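Local coordinates for histidine triad (HIT) protein (Sinorhizobium meliloti, PDB 3NRD) that probably binds nucleotides and may hydrolyse or transfer their phosphate groups, as other members of the histidine triad family do, at residues A[36-41]-A[91-96]. Sequence-based numbering, arbitrary orientation.
Sequences WLILVP and QLHVHV. With SO4 (sulfate ion), chain H.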
loop_
_atom_site.group_PDB
_atom_site.type_symbol
_atom_site.label_atom_id
_atom_site.label_comp_id
_atom_site.label_asym_id
_atom_site.label_seq_id
_atom_site.Cartn_x
_atom_site.Cartn_y
_atom_site.Cartn_z
ATOM N N TRP A 36 4.958 13.259 -0.366
ATOM C CA TRP A 36 5.234 11.829 -0.175
ATOM C C TRP A 36 5.906 11.657 1.173
ATOM O O TRP A 36 6.985 12.209 1.408
ATOM C CB TRP A 36 6.117 11.398 -1.322
ATOM C CG TRP A 36 6.539 9.988 -1.400
ATOM C CD1 TRP A 36 6.355 9.002 -0.493
ATOM C CD2 TRP A 36 7.283 9.426 -2.457
ATOM N NE1 TRP A 36 6.941 7.857 -0.919
ATOM C CE2 TRP A 36 7.526 8.089 -2.130
ATOM C CE3 TRP A 36 7.788 9.936 -3.660
ATOM C CZ2 TRP A 36 8.247 7.234 -2.962
ATOM C CZ3 TRP A 36 8.506 9.095 -4.489
ATOM C CH2 TRP A 36 8.731 7.759 -4.138
ATOM N N LEU A 37 5.221 10.939 2.058
ATOM C CA LEU A 37 5.677 10.640 3.390
ATOM C C LEU A 37 5.944 9.162 3.496
ATOM O O LEU A 37 5.310 8.340 2.798
ATOM C CB LEU A 37 4.609 10.990 4.397
ATOM C CG LEU A 37 4.088 12.433 4.317
ATOM C CD1 LEU A 37 3.052 12.650 5.406
ATOM C CD2 LEU A 37 5.208 13.455 4.423
ATOM N N ILE A 38 6.848 8.805 4.387
ATOM C CA ILE A 38 6.947 7.422 4.798
ATOM C C ILE A 38 6.820 7.302 6.298
ATOM O O ILE A 38 7.262 8.194 7.033
ATOM C CB ILE A 38 8.236 6.708 4.279
ATOM C CG1 ILE A 38 9.506 7.291 4.841
ATOM C CG2 ILE A 38 8.280 6.812 2.766
ATOM C CD1 ILE A 38 10.765 6.458 4.495
ATOM N N LEU A 39 6.192 6.206 6.712
ATOM C CA LEU A 39 6.005 5.865 8.117
ATOM C C LEU A 39 6.861 4.647 8.377
ATOM O O LEU A 39 6.743 3.660 7.663
ATOM C CB LEU A 39 4.553 5.558 8.446
ATOM C CG LEU A 39 3.761 6.789 8.883
ATOM C CD1 LEU A 39 3.586 7.762 7.703
ATOM C CD2 LEU A 39 2.427 6.371 9.477
ATOM N N VAL A 40 7.745 4.721 9.364
ATOM C CA VAL A 40 8.678 3.612 9.643
ATOM C C VAL A 40 8.401 3.170 11.064
ATOM O O VAL A 40 8.781 3.895 11.993
ATOM C CB VAL A 40 10.121 4.022 9.471
ATOM C CG1 VAL A 40 11.069 2.777 9.766
ATOM C CG2 VAL A 40 10.325 4.621 8.075
ATOM N N PRO A 41 7.673 2.046 11.236
ATOM C CA PRO A 41 7.430 1.517 12.582
ATOM C C PRO A 41 8.746 1.177 13.237
ATOM O O PRO A 41 9.563 0.478 12.638
ATOM C CB PRO A 41 6.652 0.230 12.345
ATOM C CG PRO A 41 6.233 0.234 10.959
ATOM C CD PRO A 41 6.987 1.243 10.203
ATOM N N GLN A 91 13.482 -3.112 5.467
ATOM C CA GLN A 91 12.882 -2.542 6.647
ATOM C C GLN A 91 11.492 -1.963 6.320
ATOM O O GLN A 91 11.351 -1.181 5.377
ATOM C CB GLN A 91 13.780 -1.441 7.187
ATOM C CG GLN A 91 13.270 -0.796 8.448
ATOM C CD GLN A 91 14.282 0.127 9.040
ATOM O OE1 GLN A 91 14.497 1.227 8.533
ATOM N NE2 GLN A 91 14.938 -0.317 10.088
ATOM N N LEU A 92 10.490 -2.403 7.084
ATOM C CA LEU A 92 9.108 -2.062 6.841
ATOM C C LEU A 92 8.955 -0.534 6.833
ATOM O O LEU A 92 9.355 0.123 7.768
ATOM C CB LEU A 92 8.178 -2.677 7.913
ATOM C CG LEU A 92 6.670 -2.270 7.836
ATOM C CD1 LEU A 92 6.029 -2.547 6.433
ATOM C CD2 LEU A 92 5.877 -2.970 8.932
ATOM N N HIS A 93 8.423 0.012 5.744
ATOM C CA HIS A 93 8.042 1.408 5.704
ATOM C C HIS A 93 6.833 1.564 4.803
ATOM O O HIS A 93 6.707 0.858 3.792
ATOM C CB HIS A 93 9.207 2.286 5.276
ATOM C CG HIS A 93 9.769 1.931 3.943
ATOM N ND1 HIS A 93 10.458 0.754 3.704
ATOM C CD2 HIS A 93 9.763 2.612 2.776
ATOM C CE1 HIS A 93 10.824 0.722 2.438
ATOM N NE2 HIS A 93 10.389 1.823 1.850
ATOM N N VAL A 94 5.927 2.457 5.198
ATOM C CA VAL A 94 4.662 2.611 4.498
ATOM C C VAL A 94 4.689 3.964 3.852
ATOM O O VAL A 94 4.833 4.983 4.566
ATOM C CB VAL A 94 3.464 2.511 5.420
ATOM C CG1 VAL A 94 2.176 2.750 4.627
ATOM C CG2 VAL A 94 3.429 1.141 6.121
ATOM N N HIS A 95 4.571 3.972 2.524
ATOM C CA HIS A 95 4.451 5.170 1.724
ATOM C C HIS A 95 3.031 5.712 1.845
ATOM O O HIS A 95 2.081 4.938 1.766
ATOM C CB HIS A 95 4.729 4.876 0.238
ATOM C CG HIS A 95 6.049 4.206 -0.039
ATOM N ND1 HIS A 95 7.222 4.904 -0.200
ATOM C CD2 HIS A 95 6.361 2.904 -0.244
ATOM C CE1 HIS A 95 8.210 4.061 -0.457
ATOM N NE2 HIS A 95 7.711 2.838 -0.513
ATOM N N VAL A 96 2.890 7.028 2.025
ATOM C CA VAL A 96 1.608 7.723 2.062
ATOM C C VAL A 96 1.778 8.955 1.206
ATOM O O VAL A 96 2.476 9.895 1.594
ATOM C CB VAL A 96 1.205 8.144 3.475
ATOM C CG1 VAL A 96 -0.199 8.835 3.461
ATOM C CG2 VAL A 96 1.241 6.958 4.416
HETATM S S SO4 H . 10.404 0.740 -1.363
HETATM O O1 SO4 H . 9.078 0.569 -0.769
HETATM O O2 SO4 H . 10.949 1.936 -0.769
HETATM O O3 SO4 H . 11.303 -0.341 -1.039
HETATM O O4 SO4 H . 10.410 0.876 -2.780
HETATM O O HOH W 1 10.335 -1.002 10.358
#
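Trp36, CG anti to the backbone N (chi1 -179°), reaches diagonally across to lie beside His95. Its NE1 donates to His95 ND1, which lies in the indole plane (3.1 Å), the N-H coming 20° out of the imidazole plane. With ND1 an acceptor, the other ring nitrogen, NE2, gives its N-H to sulfate O1 at 2.7 Å. A phenylalanine in place of His95 would probably leave the Trp36 N-H without its acceptor and the sulfate with one grip fewer. Leu37 makes a two-bond antiparallel pair with Val96. Beta-branched Ile38, well suited to a strand, lays CG2 beside His95 ND1 (3.7 Å). Leu39 exchanges backbone bonds with Val94. Val40 rests CG2 on His93 CB; the His93 ring, fixed by ND1 donating to Gln91 O (2.7 Å), offers NE2 to sulfate O2. Beyond the Leu39 bridge, Pro41 has no N-H to continue the ladder and sets CG against Leu92 CD2 (3.8 Å). Gln91-Leu92-His93-Val94-His95 follows the family's His-x-His-x-His pattern with glutamine first, and the anion probably marks its phosphate site, where Gly86 N also binds it. These central strands lie between 24-29 and 79-84; helix 54-75 packs on Leu37, Leu39 and Val96, helix 9-14 on Ile38, Val40 and His93.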